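Long-range contacts in minor structural protein 5 (Lactococcus phage Tuc2009, PDB 5E7T), which is a minor structural protein of the virion, probably a baseplate component whose galactose-binding-like domain may help the phage engage saccharides on its host cell: residues B[4-8]-B[211-217]; B[40-46]-B[67-72]; B[92-97]-B[127-132]. All blocks are in the same frame, centred on the assembly; numbering follows the deposited sequence.

In the fold
The three contacts illustrate how chemistry follows position in a fold made mostly of strands and loops. Interactions 2 and 3, both partly buried, belong to the galactose-binding-like sandwich, about 20 Å apart between centres, and each ties a loop to a strand or its end. Interaction 2 mixes buried Phe-Leu packing with a bridging water and a charged rim; interaction 3 relies almost wholly on prolines against aromatic rings, with no hydrogen bond between its two segments. The centre of interaction 1 lies more than 40 Å from those of the other two, where the N-terminal segment meets the C-terminal module. It is a surface contact, built chiefly on a tyrosine-proline overlap and a histidine facing backbone carbonyls.

Interaction 1: B[4-8]-B[211-217]; sequences KNYLH and VDTNPVS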
ATOM      1  N   LYS B   4      -1.626 -75.625  28.010  1.00155.87           N
ATOM      2  CA  LYS B   4      -1.810 -74.300  27.398  1.00151.96           C
ATOM      3  C   LYS B   4      -2.517 -73.301  28.321  1.00150.38           C
ATOM      4  O   LYS B   4      -3.648 -73.521  28.781  1.00149.87           O
ATOM      5  CB  LYS B   4      -2.463 -74.336  25.999  1.00153.95           C
ATOM      6  CG  LYS B   4      -3.626 -75.301  25.791  1.00174.95           C
ATOM      7  CD  LYS B   4      -3.870 -75.456  24.290  1.00186.22           C
ATOM      8  CE  LYS B   4      -4.914 -76.477  23.920  1.00197.02           C
ATOM      9  NZ  LYS B   4      -5.172 -76.474  22.454  1.00203.19           N
ATOM     10  N   ASN B   5      -1.792 -72.194  28.575  1.00142.19           N
ATOM     11  CA  ASN B   5      -2.138 -71.061  29.431  1.00138.51           C
ATOM     12  C   ASN B   5      -2.656 -69.883  28.628  1.00134.41           C
ATOM     13  O   ASN B   5      -2.047 -69.504  27.622  1.00132.29           O
ATOM     14  CB  ASN B   5      -0.920 -70.632  30.272  1.00141.59           C
ATOM     15  CG  ASN B   5       0.445 -70.659  29.598  1.00170.84           C
ATOM     16  OD1 ASN B   5       0.588 -70.786  28.375  1.00167.91           O
ATOM     17  ND2 ASN B   5       1.491 -70.519  30.399  1.00162.92           N
ATOM     18  N   TYR B   6      -3.772 -69.287  29.094  1.00126.57           N
ATOM     19  CA  TYR B   6      -4.439 -68.148  28.445  1.00121.70           C
ATOM     20  C   TYR B   6      -4.525 -66.921  29.361  1.00118.27           C
ATOM     21  O   TYR B   6      -4.991 -67.044  30.501  1.00118.20           O
ATOM     22  CB  TYR B   6      -5.853 -68.545  27.964  1.00122.38           C
ATOM     23  CG  TYR B   6      -5.871 -69.723  27.015  1.00125.94           C
ATOM     24  CD1 TYR B   6      -5.947 -71.028  27.493  1.00130.62           C
ATOM     25  CD2 TYR B   6      -5.814 -69.532  25.637  1.00125.63           C
ATOM     26  CE1 TYR B   6      -5.948 -72.117  26.625  1.00133.50           C
ATOM     27  CE2 TYR B   6      -5.821 -70.614  24.758  1.00127.92           C
ATOM     28  CZ  TYR B   6      -5.884 -71.905  25.258  1.00139.27           C
ATOM     29  OH  TYR B   6      -5.900 -72.979  24.404  1.00142.79           O
ATOM     30  N   LEU B   7      -4.075 -65.740  28.861  1.00108.60           N
ATOM     31  CA  LEU B   7      -4.149 -64.485  29.608  1.00105.03           C
ATOM     32  C   LEU B   7      -5.487 -63.831  29.322  1.00103.30           C
ATOM     33  O   LEU B   7      -5.799 -63.561  28.156  1.00101.96           O
ATOM     34  CB  LEU B   7      -2.999 -63.529  29.271  1.00104.11           C
ATOM     35  CG  LEU B   7      -3.213 -62.075  29.729  1.00107.22           C
ATOM     36  CD1 LEU B   7      -2.644 -61.829  31.115  1.00108.14           C
ATOM     37  CD2 LEU B   7      -2.682 -61.086  28.699  1.00108.37           C
ATOM     38  N   HIS B   8      -6.273 -63.580  30.384  1.00 96.45           N
ATOM     39  CA  HIS B   8      -7.586 -62.960  30.275  1.00 93.34           C
ATOM     40  C   HIS B   8      -7.554 -61.531  30.751  1.00 92.53           C
ATOM     41  O   HIS B   8      -7.173 -61.273  31.893  1.00 92.65           O
ATOM     42  CB  HIS B   8      -8.657 -63.776  31.000  1.00 95.33           C
ATOM     43  CG  HIS B   8      -8.776 -65.170  30.477  1.00100.42           C
ATOM     44  ND1 HIS B   8      -8.300 -66.249  31.197  1.00104.69           N
ATOM     45  CD2 HIS B   8      -9.235 -65.609  29.284  1.00101.91           C
ATOM     46  CE1 HIS B   8      -8.514 -67.309  30.437  1.00105.02           C
ATOM     47  NE2 HIS B   8      -9.089 -66.974  29.282  1.00103.77           N
ATOM     48  N   VAL B 211      -4.967 -65.540  34.647  1.00113.18           N
ATOM     49  CA  VAL B 211      -4.311 -66.453  33.701  1.00115.05           C
ATOM     50  C   VAL B 211      -4.680 -67.940  33.839  1.00124.39           C
ATOM     51  O   VAL B 211      -5.494 -68.324  34.684  1.00123.61           O
ATOM     52  CB  VAL B 211      -2.760 -66.286  33.784  1.00119.43           C
ATOM     53  CG1 VAL B 211      -2.286 -65.047  33.047  1.00116.97           C
ATOM     54  CG2 VAL B 211      -2.268 -66.279  35.231  1.00121.23           C
ATOM     55  N   ASP B 212      -4.053 -68.757  32.948  1.00126.02           N
ATOM     56  CA  ASP B 212      -3.994 -70.222  32.830  1.00130.13           C
ATOM     57  C   ASP B 212      -5.317 -70.990  32.639  1.00136.22           C
ATOM     58  O   ASP B 212      -5.256 -72.202  32.358  1.00138.31           O
ATOM     59  CB  ASP B 212      -3.256 -70.832  34.056  1.00135.33           C
ATOM     60  CG  ASP B 212      -1.765 -71.090  33.890  1.00149.12           C
ATOM     61  OD1 ASP B 212      -1.388 -71.808  32.939  1.00150.08           O
ATOM     62  OD2 ASP B 212      -0.989 -70.673  34.780  1.00157.14           O
ATOM     63  N   THR B 213      -6.491 -70.341  32.808  1.00131.20           N
ATOM     64  CA  THR B 213      -7.753 -71.088  32.710  1.00131.33           C
ATOM     65  C   THR B 213      -8.065 -71.478  31.240  1.00135.02           C
ATOM     66  O   THR B 213      -7.165 -71.481  30.390  1.00134.98           O
ATOM     67  CB  THR B 213      -8.927 -70.389  33.446  1.00133.73           C
ATOM     68  OG1 THR B 213      -9.424 -69.299  32.679  1.00129.46           O
ATOM     69  CG2 THR B 213      -8.582 -69.964  34.877  1.00131.51           C
ATOM     70  N   ASN B 214      -9.330 -71.861  30.969  1.00130.55           N
ATOM     71  CA  ASN B 214      -9.821 -72.247  29.645  1.00129.41           C
ATOM     72  C   ASN B 214      -9.583 -71.111  28.610  1.00129.83           C
ATOM     73  O   ASN B 214      -9.262 -69.995  29.030  1.00128.21           O
ATOM     74  CB  ASN B 214     -11.312 -72.641  29.733  1.00130.19           C
ATOM     75  CG  ASN B 214     -12.252 -71.597  30.295  1.00151.08           C
ATOM     76  OD1 ASN B 214     -11.851 -70.590  30.894  1.00146.43           O
ATOM     77  ND2 ASN B 214     -13.540 -71.861  30.182  1.00141.10           N
ATOM     78  N   PRO B 215      -9.689 -71.334  27.273  1.00124.60           N
ATOM     79  CA  PRO B 215      -9.441 -70.220  26.334  1.00121.42           C
ATOM     80  C   PRO B 215     -10.438 -69.063  26.446  1.00119.46           C
ATOM     81  O   PRO B 215     -10.071 -67.943  26.115  1.00117.79           O
ATOM     82  CB  PRO B 215      -9.490 -70.884  24.952  1.00123.78           C
ATOM     83  CG  PRO B 215      -9.420 -72.359  25.209  1.00131.10           C
ATOM     84  CD  PRO B 215     -10.039 -72.571  26.546  1.00127.45           C
ATOM     85  N   VAL B 216     -11.672 -69.325  26.932  1.00113.34           N
ATOM     86  CA  VAL B 216     -12.730 -68.322  27.104  1.00110.18           C
ATOM     87  C   VAL B 216     -12.570 -67.577  28.458  1.00112.24           C
ATOM     88  O   VAL B 216     -12.178 -68.177  29.457  1.00113.31           O
ATOM     89  CB  VAL B 216     -14.148 -68.917  26.861  1.00114.03           C
ATOM     90  CG1 VAL B 216     -14.485 -70.043  27.838  1.00115.99           C
ATOM     91  CG2 VAL B 216     -15.237 -67.844  26.840  1.00111.85           C
ATOM     92  N   SER B 217     -12.842 -66.254  28.449  1.00106.22           N
ATOM     93  CA  SER B 217     -12.694 -65.311  29.569  1.00104.62           C
ATOM     94  C   SER B 217     -13.922 -65.210  30.483  1.00105.04           C
ATOM     95  O   SER B 217     -15.054 -65.129  29.991  1.00103.42           O
ATOM     96  CB  SER B 217     -12.338 -63.923  29.037  1.00106.49           C
ATOM     97  OG  SER B 217     -11.565 -63.977  27.847  1.00115.27           O
TER
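The ring of Y6 lies flat over P215, whose CA sits 3.6 Å from the ring centroid and only 9° off its normal, a CH-pi contact through the middle of the face. The pyrrolidine then runs outward beneath the phenol end: P215 CG is 3.6 Å from Y6 CZ and also touches the hydroxyl oxygen. The ring reaches this place because CG stands anti to the carbonyl carbon (chi1 -57°), which directs the ring across 213-215, onto the proline. T213 O lies at the ring edge, beside CD1.

H8 enters the same loop from its other end. Its NE2 gives a weak hydrogen bond to P215 O, 3.5 Å long with an angle of 149° at the hydrogen, the carbonyl lying near the imidazole plane. S217 OG lies at the adjoining edge, near the ring plane, 3.2 Å from H8 CD2, while T213 OG1 approaches CE1 obliquely.

In the fold, 211-217 follows strand 206-210, and the strand order of the C-terminal module is consistent with a fibronectin type III-like sandwich in which this would be the loop between its first two strands. The N-terminal segment is laid beside it: H8 is joined to Y210 by backbone hydrogen bonds, their rings meet, and Y224 packs on both H8 and S217.

Toward residue 211 backbone and side-chain contacts mix. V211 CA directs a CA-H...O contact at Y6 O, 3.3 Å away, and the methyls L7 CD1 and V211 CG1 meet at 3.8 Å. Beyond them the D212 side chain crosses that of N5 at a slant, OD1 nearest to N5 CB.

Interaction 2: B[40-46]-B[67-72]; sequences EGFFKNF and KDLGEG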
ATOM      1  N   GLU B  40     -29.779 -31.703  18.088  1.00 60.74           N
ATOM      2  CA  GLU B  40     -28.936 -31.705  16.882  1.00 60.86           C
ATOM      3  C   GLU B  40     -28.419 -33.130  16.591  1.00 64.90           C
ATOM      4  O   GLU B  40     -28.578 -34.031  17.412  1.00 64.94           O
ATOM      5  CB  GLU B  40     -27.727 -30.751  17.041  1.00 62.35           C
ATOM      6  CG  GLU B  40     -28.032 -29.268  17.174  1.00 70.73           C
ATOM      7  CD  GLU B  40     -28.579 -28.562  15.949  1.00 96.33           C
ATOM      8  OE1 GLU B  40     -28.453 -29.104  14.824  1.00 98.06           O
ATOM      9  OE2 GLU B  40     -29.128 -27.449  16.119  1.00 90.27           O
ATOM     10  N   GLY B  41     -27.783 -33.314  15.441  1.00 61.00           N
ATOM     11  CA  GLY B  41     -27.209 -34.601  15.062  1.00 59.36           C
ATOM     12  C   GLY B  41     -28.243 -35.683  14.945  1.00 62.08           C
ATOM     13  O   GLY B  41     -29.236 -35.503  14.238  1.00 64.98           O
ATOM     14  N   PHE B  42     -28.047 -36.783  15.672  1.00 55.25           N
ATOM     15  CA  PHE B  42     -28.992 -37.904  15.692  1.00 54.17           C
ATOM     16  C   PHE B  42     -30.370 -37.439  16.175  1.00 58.81           C
ATOM     17  O   PHE B  42     -31.384 -37.860  15.621  1.00 58.11           O
ATOM     18  CB  PHE B  42     -28.470 -39.036  16.603  1.00 54.85           C
ATOM     19  CG  PHE B  42     -29.207 -40.362  16.510  1.00 56.02           C
ATOM     20  CD1 PHE B  42     -30.326 -40.613  17.296  1.00 58.68           C
ATOM     21  CD2 PHE B  42     -28.743 -41.380  15.679  1.00 57.67           C
ATOM     22  CE1 PHE B  42     -30.990 -41.837  17.223  1.00 58.53           C
ATOM     23  CE2 PHE B  42     -29.411 -42.604  15.608  1.00 59.52           C
ATOM     24  CZ  PHE B  42     -30.526 -42.822  16.382  1.00 57.37           C
ATOM     25  N   PHE B  43     -30.401 -36.530  17.170  1.00 55.63           N
ATOM     26  CA  PHE B  43     -31.648 -36.070  17.775  1.00 55.54           C
ATOM     27  C   PHE B  43     -32.226 -34.826  17.134  1.00 59.66           C
ATOM     28  O   PHE B  43     -33.200 -34.262  17.650  1.00 61.62           O
ATOM     29  CB  PHE B  43     -31.474 -35.904  19.286  1.00 56.94           C
ATOM     30  CG  PHE B  43     -31.073 -37.203  19.956  1.00 57.53           C
ATOM     31  CD1 PHE B  43     -32.021 -38.182  20.242  1.00 59.56           C
ATOM     32  CD2 PHE B  43     -29.743 -37.470  20.257  1.00 58.22           C
ATOM     33  CE1 PHE B  43     -31.651 -39.377  20.863  1.00 58.93           C
ATOM     34  CE2 PHE B  43     -29.376 -38.674  20.870  1.00 59.44           C
ATOM     35  CZ  PHE B  43     -30.333 -39.617  21.167  1.00 56.85           C
ATOM     36  N   LYS B  44     -31.698 -34.444  15.968  1.00 53.42           N
ATOM     37  CA  LYS B  44     -32.169 -33.255  15.259  1.00 53.52           C
ATOM     38  C   LYS B  44     -33.688 -33.211  15.062  1.00 58.38           C
ATOM     39  O   LYS B  44     -34.256 -32.147  15.238  1.00 60.59           O
ATOM     40  CB  LYS B  44     -31.426 -33.082  13.918  1.00 54.36           C
ATOM     41  CG  LYS B  44     -31.853 -31.879  13.090  1.00 57.23           C
ATOM     42  CD  LYS B  44     -31.201 -30.573  13.538  1.00 66.75           C
ATOM     43  CE  LYS B  44     -31.822 -29.366  12.885  1.00 71.26           C
ATOM     44  NZ  LYS B  44     -31.189 -28.112  13.368  1.00 82.96           N
ATOM     45  N   ASN B  45     -34.345 -34.347  14.745  1.00 54.09           N
ATOM     46  CA  ASN B  45     -35.782 -34.368  14.467  1.00 54.32           C
ATOM     47  C   ASN B  45     -36.618 -35.118  15.506  1.00 61.09           C
ATOM     48  O   ASN B  45     -37.758 -35.509  15.231  1.00 62.81           O
ATOM     49  CB  ASN B  45     -36.051 -34.861  13.054  1.00 51.06           C
ATOM     50  CG  ASN B  45     -35.409 -33.982  12.010  1.00 68.79           C
ATOM     51  OD1 ASN B  45     -34.413 -34.345  11.373  1.00 58.94           O
ATOM     52  ND2 ASN B  45     -35.917 -32.775  11.862  1.00 62.43           N
ATOM     53  N   PHE B  46     -36.102 -35.213  16.738  1.00 57.74           N
ATOM     54  CA  PHE B  46     -36.857 -35.741  17.879  1.00 56.88           C
ATOM     55  C   PHE B  46     -37.696 -34.547  18.409  1.00 62.53           C
ATOM     56  O   PHE B  46     -37.417 -33.410  18.025  1.00 64.73           O
ATOM     57  CB  PHE B  46     -35.902 -36.287  18.949  1.00 56.90           C
ATOM     58  CG  PHE B  46     -35.505 -37.731  18.717  1.00 56.27           C
ATOM     59  CD1 PHE B  46     -34.704 -38.087  17.637  1.00 57.49           C
ATOM     60  CD2 PHE B  46     -35.909 -38.726  19.592  1.00 56.34           C
ATOM     61  CE1 PHE B  46     -34.339 -39.412  17.427  1.00 56.23           C
ATOM     62  CE2 PHE B  46     -35.547 -40.052  19.375  1.00 57.35           C
ATOM     63  CZ  PHE B  46     -34.766 -40.384  18.294  1.00 54.66           C
ATOM     64  N   LYS B  67     -38.753 -39.950  10.998  1.00 60.29           N
ATOM     65  CA  LYS B  67     -37.991 -38.795  11.484  1.00 59.02           C
ATOM     66  C   LYS B  67     -36.596 -39.013  10.912  1.00 63.21           C
ATOM     67  O   LYS B  67     -36.072 -40.115  11.024  1.00 62.85           O
ATOM     68  CB  LYS B  67     -37.968 -38.699  13.031  1.00 59.27           C
ATOM     69  CG  LYS B  67     -39.347 -38.617  13.718  1.00 70.57           C
ATOM     70  CD  LYS B  67     -40.143 -37.340  13.427  1.00 80.14           C
ATOM     71  CE  LYS B  67     -41.638 -37.535  13.531  1.00 86.07           C
ATOM     72  NZ  LYS B  67     -42.266 -36.548  14.454  1.00 97.34           N
ATOM     73  N   ASP B  68     -36.042 -38.024  10.209  1.00 60.42           N
ATOM     74  CA  ASP B  68     -34.725 -38.156   9.587  1.00 59.86           C
ATOM     75  C   ASP B  68     -33.604 -38.209  10.620  1.00 65.49           C
ATOM     76  O   ASP B  68     -33.498 -37.310  11.479  1.00 66.63           O
ATOM     77  CB  ASP B  68     -34.490 -37.041   8.550  1.00 62.35           C
ATOM     78  CG  ASP B  68     -33.171 -37.084   7.800  1.00 73.49           C
ATOM     79  OD1 ASP B  68     -32.614 -38.189   7.633  1.00 72.27           O
ATOM     80  OD2 ASP B  68     -32.708 -36.009   7.353  1.00 84.31           O
ATOM     81  N   LEU B  69     -32.786 -39.294  10.544  1.00 60.37           N
ATOM     82  CA  LEU B  69     -31.633 -39.534  11.418  1.00 58.70           C
ATOM     83  C   LEU B  69     -30.329 -39.245  10.672  1.00 66.39           C
ATOM     84  O   LEU B  69     -29.247 -39.431  11.230  1.00 66.16           O
ATOM     85  CB  LEU B  69     -31.588 -40.981  11.917  1.00 57.15           C
ATOM     86  CG  LEU B  69     -32.794 -41.605  12.636  1.00 61.06           C
ATOM     87  CD1 LEU B  69     -32.470 -43.012  13.027  1.00 59.23           C
ATOM     88  CD2 LEU B  69     -33.170 -40.832  13.895  1.00 63.05           C
ATOM     89  N   GLY B  70     -30.443 -38.790   9.424  1.00 64.53           N
ATOM     90  CA  GLY B  70     -29.313 -38.535   8.539  1.00 64.20           C
ATOM     91  C   GLY B  70     -28.195 -37.693   9.110  1.00 68.52           C
ATOM     92  O   GLY B  70     -27.024 -37.933   8.806  1.00 69.31           O
ATOM     93  N   GLU B  71     -28.544 -36.714   9.950  1.00 64.04           N
ATOM     94  CA  GLU B  71     -27.586 -35.781  10.525  1.00 62.87           C
ATOM     95  C   GLU B  71     -26.832 -36.370  11.707  1.00 66.62           C
ATOM     96  O   GLU B  71     -25.964 -35.711  12.284  1.00 66.58           O
ATOM     97  CB  GLU B  71     -28.290 -34.472  10.894  1.00 64.65           C
ATOM     98  CG  GLU B  71     -28.339 -33.467   9.758  1.00 68.95           C
ATOM     99  CD  GLU B  71     -28.685 -32.062  10.215  1.00101.88           C
ATOM    100  OE1 GLU B  71     -29.704 -31.515   9.729  1.00112.17           O
ATOM    101  OE2 GLU B  71     -27.961 -31.519  11.086  1.00 91.87           O
ATOM    102  N   GLY B  72     -27.163 -37.607  12.047  1.00 62.51           N
ATOM    103  CA  GLY B  72     -26.544 -38.318  13.153  1.00 61.05           C
ATOM    104  C   GLY B  72     -25.598 -39.417  12.743  1.00 64.17           C
ATOM    105  O   GLY B  72     -25.154 -40.171  13.600  1.00 63.08           O
TER
HETATM  106  O   HOH W   1     -33.479 -37.022  14.164  1.00 69.01           O
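One ordered water is gripped by three backbone groups: it donates to F42 O at 2.7 Å and to D68 O, also at 2.7 Å, and accepts from N45 N at 2.9 Å. Two of these groups belong to 40-46 and one to 67-72, so the water stitches the loop to the end of the strand where no clear direct hydrogen bond joins them. A type I turn from F43 to F46, closed by F46 N bonding to F43 O, holds N45 N where the water can use it.

Beside this polar seam lies an apolar one. L69 points the same way as F42, side by side with it, and its CD2 stands over one face of the phenyl ring, 4.2 Å from the centroid and 17° off the normal. The other methyl, CD1, meets F42 CZ at 3.9 Å. With CG anti to the backbone N (chi1 -169°), the F42 ring is carried inward alongside the leucine. F46 reaches the same leucine differently, setting its edge at CE1 4.0 Å from L69 CD2.

These side chains belong to the interior of a two-sheet sandwich of the galactose-binding type. K67 and L69 pair by backbone bonds with strand 157-166 in one sheet, F42 and F46 touch V177 of the other, and M110 covers both F42 and L69.

The leucine is the middle residue of an Asx turn, G70 N bonding to D68 OD1 at 2.9 Å from well above the carboxylate plane. The short 3-10 segment that follows brings G72 CA against F42 N. At the exposed edge the E71 carboxylate crosses the aliphatic part of K44 loosely, and K44 NZ forms a 3.3 Å salt bridge with E40 OE1; the lysine may also temper the proximity of the two glutamates.

Interaction 3: B[92-97]-B[127-132]; sequences VMFTSW and LPKDPS
In the galactose-binding-like sandwich, the loop that passes from edge strand 121-126 of one sheet to edge strand 139-146 of the other packs against strand 85-98, with P131 at the centre of the packing. The proline sits in the corner between two aromatic side chains. Its CG points into the face of F94, 3.4 Å from the ring centroid and 10° off the normal. Its CD does the same over the six-membered ring of W97, at 3.3 Å and 11°, so adjacent ring carbons of one residue serve two aromatic faces.

P128 approaches F94 from a different quarter, at the ring edge, with CD 4.0 Å from F94 CE1. The same proline carbon meets V92 CG1 at 4.3 Å, continuing the apolar seam toward L127. On the neighbouring strand, I175 touches V92 and F94, and F173 meets the indole of W97 with its ring. With CG anti to the backbone N (chi1 179°), the indole reaches across to the loop, CZ2 3.5 Å from K129 O.

The loop also faces outward: a polar side chain of another protein chain hydrogen-bonds to S132 OG, and a sulfate ion, probably from the crystallisation liquor, lies by K129. Inside it an Asx turn gathers two donors on D130 OD1, S132 N at 3.0 Å and S132 OG at 2.7 Å, the hydroxyl meeting the carboxylate on its syn side.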
ATOM      1  N   VAL B  92     -33.861 -47.917  24.770  1.00 55.98           N
ATOM      2  CA  VAL B  92     -35.153 -47.446  24.309  1.00 55.48           C
ATOM      3  C   VAL B  92     -36.231 -47.566  25.406  1.00 59.51           C
ATOM      4  O   VAL B  92     -36.230 -48.538  26.169  1.00 61.06           O
ATOM      5  CB  VAL B  92     -35.436 -48.233  23.005  1.00 58.27           C
ATOM      6  CG1 VAL B  92     -36.744 -49.000  23.020  1.00 58.23           C
ATOM      7  CG2 VAL B  92     -35.317 -47.333  21.796  1.00 57.93           C
ATOM      8  N   MET B  93     -37.112 -46.562  25.513  1.00 53.90           N
ATOM      9  CA  MET B  93     -38.168 -46.570  26.528  1.00 53.79           C
ATOM     10  C   MET B  93     -39.468 -46.053  25.988  1.00 57.63           C
ATOM     11  O   MET B  93     -39.492 -44.988  25.379  1.00 57.43           O
ATOM     12  CB  MET B  93     -37.753 -45.773  27.760  1.00 56.11           C
ATOM     13  CG  MET B  93     -38.871 -45.453  28.700  1.00 59.68           C
ATOM     14  SD  MET B  93     -38.187 -45.142  30.309  1.00 63.94           S
ATOM     15  CE  MET B  93     -39.431 -44.237  30.936  1.00 63.06           C
ATOM     16  N   PHE B  94     -40.552 -46.795  26.227  1.00 52.64           N
ATOM     17  CA  PHE B  94     -41.854 -46.380  25.758  1.00 52.46           C
ATOM     18  C   PHE B  94     -42.612 -45.885  26.945  1.00 57.46           C
ATOM     19  O   PHE B  94     -42.880 -46.661  27.871  1.00 57.64           O
ATOM     20  CB  PHE B  94     -42.585 -47.535  25.054  1.00 53.67           C
ATOM     21  CG  PHE B  94     -41.932 -47.972  23.763  1.00 53.72           C
ATOM     22  CD1 PHE B  94     -40.826 -48.823  23.774  1.00 54.32           C
ATOM     23  CD2 PHE B  94     -42.418 -47.535  22.537  1.00 55.09           C
ATOM     24  CE1 PHE B  94     -40.245 -49.249  22.581  1.00 53.66           C
ATOM     25  CE2 PHE B  94     -41.815 -47.940  21.350  1.00 56.68           C
ATOM     26  CZ  PHE B  94     -40.739 -48.800  21.380  1.00 53.52           C
ATOM     27  N   THR B  95     -42.928 -44.580  26.939  1.00 53.62           N
ATOM     28  CA  THR B  95     -43.645 -43.936  28.031  1.00 54.53           C
ATOM     29  C   THR B  95     -45.153 -43.935  27.807  1.00 61.66           C
ATOM     30  O   THR B  95     -45.921 -43.741  28.757  1.00 63.64           O
ATOM     31  CB  THR B  95     -43.080 -42.558  28.287  1.00 57.49           C
ATOM     32  OG1 THR B  95     -43.374 -41.715  27.189  1.00 60.57           O
ATOM     33  CG2 THR B  95     -41.600 -42.580  28.484  1.00 56.53           C
ATOM     34  N   SER B  96     -45.575 -44.154  26.558  1.00 58.58           N
ATOM     35  CA  SER B  96     -46.977 -44.169  26.137  1.00 60.26           C
ATOM     36  C   SER B  96     -47.099 -45.034  24.906  1.00 64.40           C
ATOM     37  O   SER B  96     -46.272 -44.914  24.005  1.00 65.03           O
ATOM     38  CB  SER B  96     -47.453 -42.747  25.833  1.00 66.11           C
ATOM     39  OG  SER B  96     -48.432 -42.681  24.810  1.00 77.83           O
ATOM     40  N   TRP B  97     -48.113 -45.901  24.857  1.00 60.02           N
ATOM     41  CA  TRP B  97     -48.348 -46.785  23.713  1.00 58.68           C
ATOM     42  C   TRP B  97     -49.858 -46.865  23.443  1.00 66.06           C
ATOM     43  O   TRP B  97     -50.564 -47.620  24.106  1.00 67.06           O
ATOM     44  CB  TRP B  97     -47.711 -48.166  23.955  1.00 55.33           C
ATOM     45  CG  TRP B  97     -47.922 -49.157  22.848  1.00 55.06           C
ATOM     46  CD1 TRP B  97     -48.944 -50.046  22.731  1.00 58.29           C
ATOM     47  CD2 TRP B  97     -47.074 -49.366  21.707  1.00 53.80           C
ATOM     48  NE1 TRP B  97     -48.826 -50.750  21.551  1.00 57.11           N
ATOM     49  CE2 TRP B  97     -47.682 -50.358  20.910  1.00 57.45           C
ATOM     50  CE3 TRP B  97     -45.878 -48.785  21.264  1.00 54.37           C
ATOM     51  CZ2 TRP B  97     -47.104 -50.826  19.734  1.00 56.36           C
ATOM     52  CZ3 TRP B  97     -45.314 -49.236  20.091  1.00 55.70           C
ATOM     53  CH2 TRP B  97     -45.927 -50.245  19.334  1.00 56.64           C
ATOM     54  N   LEU B 127     -37.015 -52.223  16.220  1.00 57.88           N
ATOM     55  CA  LEU B 127     -37.462 -51.720  17.508  1.00 55.57           C
ATOM     56  C   LEU B 127     -38.688 -52.522  17.934  1.00 59.77           C
ATOM     57  O   LEU B 127     -39.284 -53.168  17.059  1.00 60.90           O
ATOM     58  CB  LEU B 127     -37.709 -50.212  17.454  1.00 54.30           C
ATOM     59  CG  LEU B 127     -36.469 -49.348  17.201  1.00 55.16           C
ATOM     60  CD1 LEU B 127     -36.778 -47.900  17.431  1.00 54.33           C
ATOM     61  CD2 LEU B 127     -35.301 -49.770  18.061  1.00 53.69           C
ATOM     62  N   PRO B 128     -39.010 -52.609  19.262  1.00 54.37           N
ATOM     63  CA  PRO B 128     -40.098 -53.493  19.706  1.00 53.02           C
ATOM     64  C   PRO B 128     -41.439 -53.236  19.066  1.00 56.77           C
ATOM     65  O   PRO B 128     -41.973 -52.153  19.210  1.00 57.83           O
ATOM     66  CB  PRO B 128     -40.122 -53.285  21.223  1.00 54.37           C
ATOM     67  CG  PRO B 128     -38.735 -52.932  21.559  1.00 59.13           C
ATOM     68  CD  PRO B 128     -38.354 -51.994  20.435  1.00 55.23           C
ATOM     69  N   LYS B 129     -41.987 -54.253  18.373  1.00 53.40           N
ATOM     70  CA  LYS B 129     -43.286 -54.187  17.689  1.00 52.94           C
ATOM     71  C   LYS B 129     -44.485 -54.048  18.664  1.00 60.23           C
ATOM     72  O   LYS B 129     -45.518 -53.540  18.235  1.00 63.37           O
ATOM     73  CB  LYS B 129     -43.456 -55.355  16.703  1.00 54.28           C
ATOM     74  CG  LYS B 129     -43.221 -54.948  15.220  1.00 57.44           C
ATOM     75  CD  LYS B 129     -42.507 -56.014  14.350  1.00 59.12           C
ATOM     76  CE  LYS B 129     -41.505 -55.419  13.386  1.00 75.23           C
ATOM     77  NZ  LYS B 129     -40.373 -54.712  14.085  1.00 92.58           N
ATOM     78  N   ASP B 130     -44.349 -54.417  19.978  1.00 55.03           N
ATOM     79  CA  ASP B 130     -45.427 -54.237  20.973  1.00 53.61           C
ATOM     80  C   ASP B 130     -44.836 -54.175  22.371  1.00 58.07           C
ATOM     81  O   ASP B 130     -44.789 -55.171  23.071  1.00 60.02           O
ATOM     82  CB  ASP B 130     -46.530 -55.322  20.895  1.00 55.18           C
ATOM     83  CG  ASP B 130     -47.700 -55.108  21.849  1.00 59.96           C
ATOM     84  OD1 ASP B 130     -47.594 -54.220  22.736  1.00 58.14           O
ATOM     85  OD2 ASP B 130     -48.743 -55.822  21.698  1.00 59.47           O
ATOM     86  N   PRO B 131     -44.398 -53.003  22.822  1.00 52.45           N
ATOM     87  CA  PRO B 131     -43.848 -52.895  24.174  1.00 50.96           C
ATOM     88  C   PRO B 131     -44.898 -52.534  25.232  1.00 57.04           C
ATOM     89  O   PRO B 131     -44.526 -52.051  26.312  1.00 57.34           O
ATOM     90  CB  PRO B 131     -42.863 -51.774  24.017  1.00 51.56           C
ATOM     91  CG  PRO B 131     -43.509 -50.897  23.030  1.00 57.52           C
ATOM     92  CD  PRO B 131     -44.305 -51.721  22.110  1.00 53.75           C
ATOM     93  N   SER B 132     -46.197 -52.787  24.956  1.00 53.26           N
ATOM     94  CA  SER B 132     -47.243 -52.403  25.898  1.00 52.98           C
ATOM     95  C   SER B 132     -47.118 -53.053  27.263  1.00 58.38           C
ATOM     96  O   SER B 132     -47.500 -52.433  28.253  1.00 59.40           O
ATOM     97  CB  SER B 132     -48.625 -52.626  25.313  1.00 54.32           C
ATOM     98  OG  SER B 132     -48.879 -54.000  25.107  1.00 62.72           O
TER